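Long-range contacts in ABC transporter binding protein AcbH (Actinoplanes, PDB 3OO8), which binds beta-D-galactopyranose as the extracellular solute receptor of a bacterial ABC transporter: residues T293-D301 / C364-D374; A43-Q51 / A327-D335. The protein carries 2 engineered substitutions. All blocks are in the same frame, centred on the assembly; numbering follows the deposited sequence.

Contact 1 lies near the middle of the molecule, its centre about 5 Å from that of the chain, and contact 2 lies further out, about 21 Å from it. The two centres are about 24 Å apart and the nearest atoms about 7 Å, so they do not touch; along the chain their segments alternate. Contact 1 holds Arg373 and the engineered Glu372, both positions of the beta-D-galactose site; no galactose is bound to this chain, but a glycerol, probably from the crystallisation liquor, is hydrogen-bonded to Arg373 NE. Contact 2 stays outside the site: the Phe331 side chain is about 10 Å from that of His67 and about 11 Å from that of Arg373. Tyr138 links them, bonding to Asp301 of contact 1 and meeting the ring of Phe331.

Contact 1 (T293-D301 / C364-D374); sequences TDYMDAPTD and CKSVSQFMERD. Engineered in segment 364-374: Glu372 (natural residue Asp).
Asp297 and Ser368 pair in a short two-strand parallel sheet of this class 2 solute-binding fold, where strands 295-297 and 366-368 run at 28° to each other. Two backbone bonds define the pairing: Ser368 N to Met296 O, 2.9 Å, and Ala298 N to Ser368 O, also 2.9 Å. The side chain of Asp297 starts with CB 4.1 Å from Phe370 N. CG lies 3.5 Å from CA of Phe370, the residue at the N-cap position of helix 371-374. OD1 accepts from Ser368 OG at 2.7 Å, met from above the carboxylate plane, and more weakly from Phe370 N. A water donates to both this OD1 and Asp374 OD2, which also accepts from Gln369 N; these donors probably ease the closeness of the two carboxylates. Asp297 OD2, with the Asp195 carboxylate nearby, comes obliquely to Phe370 CD1, 3.7 Å away; that ring stacks on the galactose-binding Trp142. Gln369, bent at chi2 (-56°), returns its OE1 to accept from Thr300 N. Arg373, a galactose-binding residue, extends from CG to NE toward Asp301, whose OD2 is bonded to Tyr138. Their end-on salt bridge puts Asp301 OD1 in the guanidinium plane, 2.9 Å from Arg373 NH1 and 3.2 Å from NH2.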
loop_
_atom_site.group_PDB
_atom_site.type_symbol
_atom_site.label_atom_id
_atom_site.label_comp_id
_atom_site.label_asym_id
_atom_site.label_seq_id
_atom_site.Cartn_x
_atom_site.Cartn_y
_atom_site.Cartn_z
ATOM N N THR A 293 -3.077 -9.537 13.750
ATOM C CA THR A 293 -3.404 -8.774 12.553
ATOM C C THR A 293 -2.546 -7.522 12.572
ATOM O O THR A 293 -2.987 -6.437 12.190
ATOM C CB THR A 293 -4.913 -8.403 12.483
ATOM O OG1 THR A 293 -5.307 -7.618 13.609
ATOM C CG2 THR A 293 -5.776 -9.662 12.414
ATOM N N ASP A 294 -1.292 -7.681 13.002
ATOM C CA ASP A 294 -0.471 -6.498 13.265
ATOM C C ASP A 294 0.011 -5.730 12.052
ATOM O O ASP A 294 0.490 -4.600 12.178
ATOM C CB ASP A 294 0.779 -6.896 14.028
ATOM C CG ASP A 294 0.506 -7.209 15.470
ATOM O OD1 ASP A 294 -0.496 -6.695 16.023
ATOM O OD2 ASP A 294 1.346 -7.924 16.057
ATOM N N TYR A 295 -0.092 -6.350 10.882
ATOM C CA TYR A 295 0.541 -5.812 9.678
ATOM C C TYR A 295 -0.444 -5.738 8.533
ATOM O O TYR A 295 -1.392 -6.534 8.458
ATOM C CB TYR A 295 1.739 -6.692 9.296
ATOM C CG TYR A 295 2.706 -6.862 10.426
ATOM C CD1 TYR A 295 3.307 -5.748 11.003
ATOM C CD2 TYR A 295 3.035 -8.141 10.907
ATOM C CE1 TYR A 295 4.185 -5.887 12.064
ATOM C CE2 TYR A 295 3.909 -8.296 11.954
ATOM C CZ TYR A 295 4.487 -7.178 12.515
ATOM O OH TYR A 295 5.370 -7.321 13.559
ATOM N N MET A 296 -0.229 -4.796 7.624
ATOM C CA MET A 296 -1.126 -4.624 6.472
ATOM C C MET A 296 -0.319 -3.967 5.356
ATOM O O MET A 296 0.562 -3.156 5.650
ATOM C CB MET A 296 -2.246 -3.619 6.836
ATOM C CG MET A 296 -3.394 -3.581 5.802
ATOM S SD MET A 296 -4.408 -2.092 6.077
ATOM C CE MET A 296 -5.271 -2.513 7.586
ATOM N N ASP A 297 -0.619 -4.280 4.103
ATOM C CA ASP A 297 -0.146 -3.462 2.983
ATOM C C ASP A 297 -0.999 -2.179 2.997
ATOM O O ASP A 297 -2.226 -2.240 2.827
ATOM C CB ASP A 297 -0.462 -4.168 1.629
ATOM C CG ASP A 297 0.650 -5.114 1.130
ATOM O OD1 ASP A 297 1.852 -4.995 1.496
ATOM O OD2 ASP A 297 0.305 -5.996 0.318
ATOM N N ALA A 298 -0.361 -1.030 3.198
ATOM C CA ALA A 298 -1.072 0.259 3.133
ATOM C C ALA A 298 -0.150 1.224 2.397
ATOM O O ALA A 298 0.624 1.970 3.012
ATOM C CB ALA A 298 -1.441 0.753 4.543
ATOM N N PRO A 299 -0.172 1.202 1.055
ATOM C CA PRO A 299 0.785 1.995 0.266
ATOM C C PRO A 299 0.757 3.494 0.614
ATOM O O PRO A 299 -0.290 4.139 0.500
ATOM C CB PRO A 299 0.327 1.758 -1.186
ATOM C CG PRO A 299 -0.328 0.391 -1.129
ATOM C CD PRO A 299 -1.050 0.371 0.200
ATOM N N THR A 300 1.917 4.022 1.029
ATOM C CA THR A 300 2.017 5.342 1.615
ATOM C C THR A 300 2.830 6.281 0.728
ATOM O O THR A 300 4.021 6.043 0.420
ATOM C CB THR A 300 2.707 5.253 3.008
ATOM O OG1 THR A 300 1.984 4.332 3.845
ATOM C CG2 THR A 300 2.728 6.616 3.707
ATOM N N ASP A 301 2.188 7.372 0.339
ATOM C CA ASP A 301 2.817 8.374 -0.504
ATOM C C ASP A 301 3.374 9.501 0.373
ATOM O O ASP A 301 2.808 9.791 1.430
ATOM C CB ASP A 301 1.831 8.969 -1.507
ATOM C CG ASP A 301 1.441 7.994 -2.613
ATOM O OD1 ASP A 301 1.935 6.840 -2.639
ATOM O OD2 ASP A 301 0.590 8.362 -3.461
ATOM N N CYS A 364 -2.099 -0.941 13.181
ATOM C CA CYS A 364 -0.966 -1.754 12.771
ATOM C C CYS A 364 0.376 -1.300 13.370
ATOM O O CYS A 364 0.707 -0.115 13.357
ATOM C CB CYS A 364 -0.824 -1.736 11.260
ATOM S SG CYS A 364 -2.221 -2.531 10.441
ATOM N N LYS A 365 1.143 -2.267 13.854
ATOM C CA LYS A 365 2.491 -2.047 14.388
ATOM C C LYS A 365 3.443 -1.532 13.288
ATOM O O LYS A 365 4.299 -0.672 13.536
ATOM C CB LYS A 365 3.000 -3.380 14.956
ATOM C CG LYS A 365 4.279 -3.308 15.744
ATOM C CD LYS A 365 4.427 -4.601 16.557
ATOM C CE LYS A 365 3.110 -4.947 17.254
ATOM N NZ LYS A 365 3.184 -6.144 18.157
ATOM N N SER A 366 3.288 -2.084 12.087
ATOM C CA SER A 366 4.079 -1.728 10.898
ATOM C C SER A 366 3.188 -1.879 9.690
ATOM O O SER A 366 2.280 -2.716 9.701
ATOM C CB SER A 366 5.254 -2.696 10.694
ATOM O OG SER A 366 6.200 -2.555 11.740
ATOM N N VAL A 367 3.427 -1.074 8.657
ATOM C CA VAL A 367 2.679 -1.265 7.413
ATOM C C VAL A 367 3.655 -1.482 6.281
ATOM O O VAL A 367 4.669 -0.782 6.170
ATOM C CB VAL A 367 1.691 -0.100 7.048
ATOM C CG1 VAL A 367 0.509 -0.071 8.030
ATOM C CG2 VAL A 367 2.394 1.230 6.931
ATOM N N SER A 368 3.344 -2.484 5.464
ATOM C CA SER A 368 4.118 -2.729 4.268
ATOM C C SER A 368 3.497 -1.893 3.136
ATOM O O SER A 368 2.479 -1.224 3.352
ATOM C CB SER A 368 4.191 -4.237 4.012
ATOM O OG SER A 368 2.867 -4.789 3.998
ATOM N N GLN A 369 4.094 -1.923 1.942
ATOM C CA GLN A 369 3.750 -0.921 0.927
ATOM C C GLN A 369 3.260 -1.542 -0.373
ATOM O O GLN A 369 3.207 -0.833 -1.384
ATOM C CB GLN A 369 5.015 -0.141 0.576
ATOM C CG GLN A 369 5.655 0.560 1.776
ATOM C CD GLN A 369 4.670 1.500 2.487
ATOM O OE1 GLN A 369 4.004 2.311 1.852
ATOM N NE2 GLN A 369 4.614 1.419 3.814
ATOM N N PHE A 370 2.897 -2.830 -0.306
ATOM C CA PHE A 370 2.508 -3.675 -1.471
ATOM C C PHE A 370 3.763 -4.172 -2.172
ATOM O O PHE A 370 4.766 -3.473 -2.225
ATOM C CB PHE A 370 1.542 -2.960 -2.430
ATOM C CG PHE A 370 0.966 -3.867 -3.496
ATOM C CD1 PHE A 370 0.016 -4.844 -3.185
ATOM C CD2 PHE A 370 1.350 -3.695 -4.819
ATOM C CE1 PHE A 370 -0.521 -5.660 -4.195
ATOM C CE2 PHE A 370 0.810 -4.511 -5.817
ATOM C CZ PHE A 370 -0.118 -5.485 -5.494
ATOM N N MET A 371 3.714 -5.394 -2.685
ATOM C CA MET A 371 4.929 -5.998 -3.251
ATOM C C MET A 371 5.622 -5.135 -4.297
ATOM O O MET A 371 6.851 -5.057 -4.329
ATOM C CB MET A 371 4.620 -7.386 -3.818
ATOM C CG MET A 371 5.922 -8.106 -4.212
ATOM S SD MET A 371 5.624 -9.694 -5.047
ATOM C CE MET A 371 4.836 -10.643 -3.736
ATOM N N GLU A 372 4.848 -4.457 -5.133
ATOM C CA GLU A 372 5.436 -3.610 -6.172
ATOM C C GLU A 372 6.321 -2.461 -5.674
ATOM O O GLU A 372 7.147 -1.934 -6.445
ATOM C CB GLU A 372 4.338 -3.059 -7.059
ATOM C CG GLU A 372 3.697 -4.123 -7.893
ATOM C CD GLU A 372 4.182 -4.127 -9.305
ATOM O OE1 GLU A 372 5.398 -3.876 -9.552
ATOM O OE2 GLU A 372 3.303 -4.369 -10.166
ATOM N N ARG A 373 6.138 -2.064 -4.417
ATOM C CA ARG A 373 6.936 -0.993 -3.826
ATOM C C ARG A 373 7.912 -1.525 -2.803
ATOM O O ARG A 373 8.918 -0.864 -2.517
ATOM C CB ARG A 373 6.012 0.049 -3.170
ATOM C CG ARG A 373 5.168 0.801 -4.170
ATOM C CD ARG A 373 4.309 1.830 -3.444
ATOM N NE ARG A 373 3.636 2.730 -4.383
ATOM C CZ ARG A 373 3.013 3.851 -4.009
ATOM N NH1 ARG A 373 3.004 4.188 -2.737
ATOM N NH2 ARG A 373 2.436 4.649 -4.904
ATOM N N ASP A 374 7.669 -2.718 -2.258
ATOM C CA ASP A 374 8.599 -3.231 -1.239
ATOM C C ASP A 374 9.808 -3.981 -1.805
ATOM O O ASP A 374 10.802 -4.185 -1.098
ATOM C CB ASP A 374 7.879 -4.121 -0.206
ATOM C CG ASP A 374 7.146 -3.308 0.854
ATOM O OD1 ASP A 374 7.750 -2.313 1.335
ATOM O OD2 ASP A 374 6.039 -3.734 1.233
HETATM O O HOH W 1 6.672 -4.152 13.821
HETATM O O HOH W 2 4.471 -5.861 0.432
HETATM O O HOH W 3 0.177 6.834 -5.409
#

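Contact 2 (A43-Q51 / A327-D335); sequences AAFASLMQQ and AEAAFLKTD
With CG of Leu48 anti to the backbone N (chi1 -178°), its two methyls spread over helix 325-332; Phe331, its CG likewise anti to the backbone N (chi1 -179°), sends its ring toward Ala44 and Phe45 of helix 39-56. Leu48 CD1 settles 3.5 Å from Ala327 O and also touches the methyls of Ala327 and Ala330, while CD2 meets Phe331 CB at 4.2 Å. The Phe331 ring presents CE1 to segment 43-51, 3.9 Å from Ala44 CB and 3.7 Å from Phe45 N. The small Ala44 fits close to the backbone here, its CB 3.6 Å from Phe331 O. No direct hydrogen bond joins the segments, but waters do: one donates to both Ala44 O and, weakly, Ala330 O. Lys333, bent at chi3 and chi4, folds its NZ back onto Ala330 O at 2.9 Å. The same NZ donates to two waters, one held by Ser47 OG and the other by Gln51 NE2, so the outer margin is polar and hydrated. The rings of Tyr36 and Tyr138 also meet that of Phe331. This is an obliquely antiparallel helix pair, the short axes 8.9 Å apart at closest approach and their directions 145° apart; Phe45 touching Val62 and Phe331 touching Leu137 set it against the mixed sheet of the solute-binding-protein fold.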
loop_
_atom_site.group_PDB
_atom_site.type_symbol
_atom_site.label_atom_id
_atom_site.label_comp_id
_atom_site.label_asym_id
_atom_site.label_seq_id
_atom_site.Cartn_x
_atom_site.Cartn_y
_atom_site.Cartn_z
ATOM N N ALA A 43 -4.635 19.480 -8.893
ATOM C CA ALA A 43 -5.313 20.643 -8.371
ATOM C C ALA A 43 -5.163 20.663 -6.846
ATOM O O ALA A 43 -4.933 21.707 -6.269
ATOM C CB ALA A 43 -6.821 20.567 -8.771
ATOM N N ALA A 44 -5.302 19.502 -6.217
ATOM C CA ALA A 44 -5.202 19.443 -4.741
ATOM C C ALA A 44 -3.788 19.841 -4.312
ATOM O O ALA A 44 -3.614 20.580 -3.325
ATOM C CB ALA A 44 -5.560 18.054 -4.209
ATOM N N PHE A 45 -2.779 19.332 -5.025
ATOM C CA PHE A 45 -1.399 19.649 -4.648
ATOM C C PHE A 45 -1.119 21.123 -4.852
ATOM O O PHE A 45 -0.381 21.737 -4.067
ATOM C CB PHE A 45 -0.390 18.820 -5.457
ATOM C CG PHE A 45 1.021 18.984 -4.957
ATOM C CD1 PHE A 45 1.375 18.448 -3.733
ATOM C CD2 PHE A 45 1.999 19.584 -5.730
ATOM C CE1 PHE A 45 2.658 18.616 -3.212
ATOM C CE2 PHE A 45 3.290 19.749 -5.215
ATOM C CZ PHE A 45 3.612 19.246 -3.962
ATOM N N ALA A 46 -1.649 21.691 -5.924
ATOM C CA ALA A 46 -1.431 23.132 -6.181
ATOM C C ALA A 46 -2.011 23.972 -5.047
ATOM O O ALA A 46 -1.366 24.898 -4.534
ATOM C CB ALA A 46 -2.040 23.545 -7.503
ATOM N N SER A 47 -3.218 23.625 -4.634
ATOM C CA SER A 47 -3.863 24.309 -3.521
ATOM C C SER A 47 -3.076 24.136 -2.242
ATOM O O SER A 47 -2.914 25.075 -1.480
ATOM C CB SER A 47 -5.272 23.750 -3.312
ATOM O OG SER A 47 -5.931 24.452 -2.282
ATOM N N LEU A 48 -2.593 22.914 -1.997
ATOM C CA LEU A 48 -1.821 22.648 -0.782
ATOM C C LEU A 48 -0.582 23.505 -0.725
ATOM O O LEU A 48 -0.223 23.975 0.330
ATOM C CB LEU A 48 -1.387 21.180 -0.699
ATOM C CG LEU A 48 -0.621 20.748 0.548
ATOM C CD1 LEU A 48 -1.522 20.861 1.766
ATOM C CD2 LEU A 48 0.000 19.318 0.422
ATOM N N MET A 49 0.078 23.704 -1.865
ATOM C CA MET A 49 1.316 24.483 -1.811
ATOM C C MET A 49 1.001 25.967 -1.544
ATOM O O MET A 49 1.794 26.658 -0.893
ATOM C CB MET A 49 2.162 24.256 -3.064
ATOM C CG MET A 49 2.827 22.856 -3.072
ATOM S SD MET A 49 3.999 22.630 -1.743
ATOM C CE MET A 49 3.014 21.637 -0.594
ATOM N N GLN A 50 -0.146 26.450 -2.044
ATOM C CA GLN A 50 -0.577 27.823 -1.692
ATOM C C GLN A 50 -0.739 27.925 -0.175
ATOM O O GLN A 50 -0.293 28.901 0.429
ATOM C CB GLN A 50 -1.893 28.187 -2.374
ATOM C CG GLN A 50 -1.808 28.143 -3.886
ATOM C CD GLN A 50 -3.050 28.654 -4.554
ATOM O OE1 GLN A 50 -4.160 28.462 -4.069
ATOM N NE2 GLN A 50 -2.868 29.303 -5.695
ATOM N N GLN A 51 -1.354 26.918 0.455
ATOM C CA GLN A 51 -1.539 26.921 1.906
ATOM C C GLN A 51 -0.177 26.838 2.630
ATOM O O GLN A 51 0.046 27.510 3.646
ATOM C CB GLN A 51 -2.524 25.835 2.351
ATOM C CG GLN A 51 -3.944 25.995 1.774
ATOM C CD GLN A 51 -4.972 25.196 2.596
ATOM O OE1 GLN A 51 -4.884 25.152 3.821
ATOM N NE2 GLN A 51 -5.951 24.630 1.938
ATOM N N ALA A 327 -2.354 19.836 6.833
ATOM C CA ALA A 327 -1.903 19.664 5.457
ATOM C C ALA A 327 -2.600 18.427 4.875
ATOM O O ALA A 327 -3.044 18.429 3.736
ATOM C CB ALA A 327 -0.396 19.536 5.363
ATOM N N GLU A 328 -2.658 17.357 5.668
ATOM C CA GLU A 328 -3.303 16.141 5.155
ATOM C C GLU A 328 -4.763 16.376 4.880
ATOM O O GLU A 328 -5.271 15.928 3.843
ATOM C CB GLU A 328 -3.123 14.975 6.149
ATOM C CG GLU A 328 -1.651 14.660 6.424
ATOM C CD GLU A 328 -1.458 13.616 7.518
ATOM O OE1 GLU A 328 -2.442 13.084 8.038
ATOM O OE2 GLU A 328 -0.292 13.307 7.874
ATOM N N ALA A 329 -5.467 17.044 5.800
ATOM C CA ALA A 329 -6.900 17.262 5.576
ATOM C C ALA A 329 -7.152 18.119 4.336
ATOM O O ALA A 329 -8.061 17.818 3.570
ATOM C CB ALA A 329 -7.550 17.895 6.788
ATOM N N ALA A 330 -6.324 19.143 4.142
ATOM C CA ALA A 330 -6.453 20.033 2.974
ATOM C C ALA A 330 -6.267 19.260 1.666
ATOM O O ALA A 330 -7.128 19.283 0.786
ATOM C CB ALA A 330 -5.479 21.164 3.069
ATOM N N PHE A 331 -5.172 18.514 1.554
ATOM C CA PHE A 331 -4.914 17.750 0.326
ATOM C C PHE A 331 -6.013 16.734 0.033
ATOM O O PHE A 331 -6.373 16.441 -1.125
ATOM C CB PHE A 331 -3.565 17.020 0.429
ATOM C CG PHE A 331 -3.231 16.245 -0.792
ATOM C CD1 PHE A 331 -2.690 16.892 -1.890
ATOM C CD2 PHE A 331 -3.492 14.868 -0.882
ATOM C CE1 PHE A 331 -2.387 16.184 -3.046
ATOM C CE2 PHE A 331 -3.186 14.183 -2.027
ATOM C CZ PHE A 331 -2.637 14.830 -3.113
ATOM N N LEU A 332 -6.538 16.127 1.105
ATOM C CA LEU A 332 -7.495 15.039 0.943
ATOM C C LEU A 332 -8.969 15.436 0.761
ATOM O O LEU A 332 -9.815 14.572 0.569
ATOM C CB LEU A 332 -7.359 14.033 2.106
ATOM C CG LEU A 332 -5.983 13.331 2.147
ATOM C CD1 LEU A 332 -5.915 12.570 3.474
ATOM C CD2 LEU A 332 -5.863 12.360 0.975
ATOM N N LYS A 333 -9.263 16.733 0.760
ATOM C CA LYS A 333 -10.673 17.170 0.628
ATOM C C LYS A 333 -11.420 16.485 -0.511
ATOM O O LYS A 333 -12.578 16.068 -0.344
ATOM C CB LYS A 333 -10.742 18.694 0.441
ATOM C CG LYS A 333 -10.402 19.488 1.679
ATOM C CD LYS A 333 -10.716 20.989 1.438
ATOM C CE LYS A 333 -9.890 21.559 0.270
ATOM N NZ LYS A 333 -8.438 21.853 0.551
ATOM N N THR A 334 -10.771 16.372 -1.667
ATOM C CA THR A 334 -11.407 15.788 -2.841
ATOM C C THR A 334 -10.971 14.344 -3.121
ATOM O O THR A 334 -11.308 13.808 -4.165
ATOM C CB THR A 334 -11.108 16.611 -4.120
ATOM O OG1 THR A 334 -9.689 16.662 -4.373
ATOM C CG2 THR A 334 -11.645 18.025 -4.011
ATOM N N ASP A 335 -10.256 13.725 -2.188
ATOM C CA ASP A 335 -9.781 12.348 -2.337
ATOM C C ASP A 335 -10.714 11.473 -1.496
ATOM O O ASP A 335 -10.803 11.657 -0.290
ATOM C CB ASP A 335 -8.350 12.257 -1.789
ATOM C CG ASP A 335 -7.691 10.873 -2.017
ATOM O OD1 ASP A 335 -8.362 9.827 -1.871
ATOM O OD2 ASP A 335 -6.466 10.841 -2.291
HETATM O O HOH W 4 -5.542 20.757 -1.347
HETATM O O HOH W 5 -8.465 23.542 -1.627
HETATM O O HOH W 6 -8.434 23.408 2.743
#